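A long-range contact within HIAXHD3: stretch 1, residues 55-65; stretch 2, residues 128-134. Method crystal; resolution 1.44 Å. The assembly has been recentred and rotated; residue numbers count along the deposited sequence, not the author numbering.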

# COMPACT_ATOMS: atom_id res chain seq x y z
N PRO A 55 7.28 -8.05 1.47
CA PRO A 55 7.73 -6.68 1.13
C PRO A 55 9.25 -6.58 1.27
O PRO A 55 9.83 -7.13 2.23
CB PRO A 55 6.99 -5.80 2.15
CG PRO A 55 6.70 -6.69 3.29
CD PRO A 55 6.64 -8.11 2.81
N VAL A 56 9.92 -5.97 0.29
CA VAL A 56 11.39 -5.93 0.32
C VAL A 56 12.01 -4.54 0.34
O VAL A 56 13.13 -4.40 0.83
CB VAL A 56 12.04 -6.81 -0.76
CG1 VAL A 56 11.70 -8.27 -0.48
CG2 VAL A 56 11.62 -6.36 -2.17
N THR A 57 11.29 -3.54 -0.14
CA THR A 57 11.80 -2.16 -0.19
C THR A 57 10.66 -1.19 -0.46
O THR A 57 9.52 -1.61 -0.70
CB THR A 57 12.97 -2.01 -1.25
OG1 THR A 57 13.64 -0.75 -1.08
CG2 THR A 57 12.47 -2.14 -2.69
N HIS A 58 10.95 0.11 -0.42
CA HIS A 58 10.01 1.12 -0.89
C HIS A 58 10.76 2.02 -1.83
O HIS A 58 11.89 2.42 -1.55
CB HIS A 58 9.52 2.01 0.25
CG HIS A 58 8.45 1.40 1.13
ND1 HIS A 58 8.71 0.43 2.04
CD2 HIS A 58 7.09 1.66 1.21
CE1 HIS A 58 7.58 0.13 2.72
NE2 HIS A 58 6.58 0.87 2.21
N SER A 59 10.13 2.40 -2.94
CA SER A 59 10.83 3.24 -3.96
C SER A 59 10.99 4.71 -3.57
O SER A 59 11.84 5.39 -4.12
CB SER A 59 10.08 3.17 -5.29
OG SER A 59 10.14 1.87 -5.82
N VAL A 60 10.15 5.18 -2.64
CA VAL A 60 10.22 6.59 -2.22
C VAL A 60 10.46 6.65 -0.71
O VAL A 60 9.52 6.72 0.08
CB VAL A 60 8.97 7.36 -2.69
CG1 VAL A 60 9.10 8.86 -2.39
CG2 VAL A 60 8.75 7.19 -4.18
N PRO A 61 11.72 6.60 -0.29
CA PRO A 61 11.98 6.50 1.15
C PRO A 61 11.46 7.67 1.98
O PRO A 61 11.18 7.47 3.16
CB PRO A 61 13.50 6.36 1.25
CG PRO A 61 14.05 6.64 -0.12
CD PRO A 61 12.93 6.31 -1.08
N ARG A 62 11.38 8.86 1.39
CA ARG A 62 10.72 9.99 2.06
C ARG A 62 10.06 10.76 0.94
O ARG A 62 10.69 10.97 -0.10
CB ARG A 62 11.72 10.87 2.80
CG ARG A 62 11.10 12.07 3.49
CD ARG A 62 12.14 12.79 4.33
NE ARG A 62 11.56 13.97 4.99
CZ ARG A 62 11.01 13.95 6.20
NH1 ARG A 62 11.00 12.82 6.91
NH2 ARG A 62 10.48 15.07 6.69
N LEU A 63 8.82 11.19 1.12
CA LEU A 63 8.06 11.82 0.05
C LEU A 63 8.66 13.19 -0.20
O LEU A 63 8.81 13.96 0.72
CB LEU A 63 6.57 11.92 0.45
CG LEU A 63 5.95 10.59 0.96
CD1 LEU A 63 4.45 10.74 1.18
CD2 LEU A 63 6.20 9.44 -0.02
N ASN A 64 9.01 13.48 -1.45
CA ASN A 64 9.65 14.73 -1.83
C ASN A 64 8.79 15.60 -2.75
O ASN A 64 9.30 16.33 -3.60
CB ASN A 64 11.00 14.44 -2.50
CG ASN A 64 10.86 13.71 -3.84
OD1 ASN A 64 10.07 12.77 -3.99
ND2 ASN A 64 11.67 14.13 -4.82
N PHE A 65 7.49 15.55 -2.54
CA PHE A 65 6.55 16.13 -3.48
C PHE A 65 6.05 17.50 -3.06
O PHE A 65 5.20 18.09 -3.74
CB PHE A 65 5.37 15.20 -3.68
CG PHE A 65 5.74 13.76 -3.87
CD1 PHE A 65 6.66 13.40 -4.85
CD2 PHE A 65 5.17 12.75 -3.09
CE1 PHE A 65 7.00 12.07 -5.07
CE2 PHE A 65 5.51 11.42 -3.30
CZ PHE A 65 6.45 11.07 -4.27
N ALA A 128 21.51 -3.87 -1.07
CA ALA A 128 21.75 -3.14 -2.32
C ALA A 128 20.69 -2.06 -2.65
O ALA A 128 21.00 -1.12 -3.36
CB ALA A 128 21.88 -4.10 -3.50
N TRP A 129 19.46 -2.19 -2.14
CA TRP A 129 18.44 -1.19 -2.44
C TRP A 129 18.91 0.13 -1.91
O TRP A 129 19.33 0.23 -0.75
CB TRP A 129 17.13 -1.53 -1.75
CG TRP A 129 16.49 -2.81 -2.19
CD1 TRP A 129 16.37 -3.99 -1.45
CD2 TRP A 129 15.81 -3.06 -3.45
NE1 TRP A 129 15.67 -4.93 -2.16
CE2 TRP A 129 15.33 -4.44 -3.39
CE3 TRP A 129 15.62 -2.33 -4.64
CZ2 TRP A 129 14.62 -5.02 -4.43
CZ3 TRP A 129 14.91 -2.93 -5.68
CH2 TRP A 129 14.43 -4.25 -5.58
N ASN A 130 18.86 1.16 -2.75
CA ASN A 130 19.27 2.48 -2.35
C ASN A 130 18.59 3.46 -3.27
O ASN A 130 19.09 3.72 -4.36
CB ASN A 130 20.79 2.62 -2.50
CG ASN A 130 21.32 3.98 -2.04
OD1 ASN A 130 20.57 4.85 -1.62
ND2 ASN A 130 22.64 4.15 -2.14
N TRP A 131 17.43 3.98 -2.86
CA TRP A 131 16.62 4.77 -3.79
C TRP A 131 16.93 6.24 -3.69
O TRP A 131 17.01 6.78 -2.59
CB TRP A 131 15.16 4.54 -3.43
CG TRP A 131 14.72 3.13 -3.68
CD1 TRP A 131 14.77 2.03 -2.80
CD2 TRP A 131 14.16 2.62 -4.92
NE1 TRP A 131 14.26 0.92 -3.41
CE2 TRP A 131 13.88 1.20 -4.69
CE3 TRP A 131 13.85 3.19 -6.16
CZ2 TRP A 131 13.34 0.39 -5.69
CZ3 TRP A 131 13.28 2.38 -7.16
CH2 TRP A 131 13.04 1.00 -6.93
N GLN A 132 17.11 6.89 -4.84
CA GLN A 132 17.39 8.33 -4.86
C GLN A 132 16.50 8.99 -5.88
O GLN A 132 16.18 8.39 -6.92
CB GLN A 132 18.84 8.60 -5.26
CG GLN A 132 19.91 7.92 -4.42
CD GLN A 132 20.08 8.53 -3.05
OE1 GLN A 132 19.79 9.72 -2.83
NE2 GLN A 132 20.57 7.73 -2.10
N HIS A 133 16.14 10.25 -5.63
CA HIS A 133 15.40 11.06 -6.59
C HIS A 133 16.31 11.42 -7.76
O HIS A 133 17.36 12.04 -7.57
CB HIS A 133 14.89 12.29 -5.89
CG HIS A 133 14.13 13.22 -6.77
ND1 HIS A 133 14.27 14.56 -6.70
CD2 HIS A 133 13.25 12.97 -7.80
CE1 HIS A 133 13.49 15.14 -7.62
NE2 HIS A 133 12.86 14.17 -8.30
N THR A 134 15.91 11.05 -8.96
CA THR A 134 16.79 11.09 -10.12
C THR A 134 16.34 12.17 -11.13
O THR A 134 17.17 12.80 -11.80
CB THR A 134 16.89 9.67 -10.75
OG1 THR A 134 17.43 8.75 -9.80
CG2 THR A 134 17.72 9.66 -12.04

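Two tryptophans two residues apart, W129 and W131, each offer an indole face to a carbon of the other stretch, and T57 serves both: its methyl packs on one ring while its hydroxyl binds the other. The methyl carbon T57 CG2 lies 3.6 Å from the centroid of the six-membered ring of W129 and 12° off the ring normal, so it sits almost directly over the face, the arrangement expected of a CH-pi contact. Its closest single ring atom is W129 CD2, at 3.5 Å from T57 CG2. From the same side chain, T57 OG1 lies near the plane of the W131 ring, at its edge, and accepts a hydrogen bond from W131 NE1 at 2.9 Å. The N-H...O angle of 137° shows that the bond is bent, although its length is ordinary. With chi1 at -167° (t), T57 sits between the two tryptophans, its methyl over the W129 face and its hydroxyl bonded to W131.

W131 loses more surface to the other stretch than any other residue, 108 Å² of a total of 410 Å² summed over both sides. Its face is covered by the chain where it turns a corner at S59. S59 CA stands 3.7 Å from the centroid of the W131 six-membered ring, 18° off the normal, a second CH-pi contact, and this one is made by the backbone. S59 OG also lies over that ring, 3.2 Å from W131 CH2. The carbonyl H58 O is likewise over the face, 3.2 Å from W131 CD1. H58 O is also 3.4 Å from W131 NE1, but the angle is too poor for a hydrogen bond. Burial has a cost at the corner: S59 O is covered by the contact and has no partner anywhere in the model.

Apolar packing extends the contact along the chain. V56 CG2 approaches W129 CZ2 at 4.0 Å, and P61 CD meets W131 CB at 3.7 Å. The register is consistent with this pairing: the CA atoms of T57 and W129 are 7.1 Å apart, those of S59 and W131 6.0 Å, and the touching segments run in nearly the same direction, 15° apart end to end. These CA spacings leave room for side chains between the backbones, and the one hydrogen bond across the stretches joins side chains.

Farther along, N64 ND2 is 3.2 Å from H133 ND1, a distance that alone might suggest a hydrogen bond. The amide nitrogen instead lies over a face of the imidazole, and the poor angle argues against one; the pair is a packing contact.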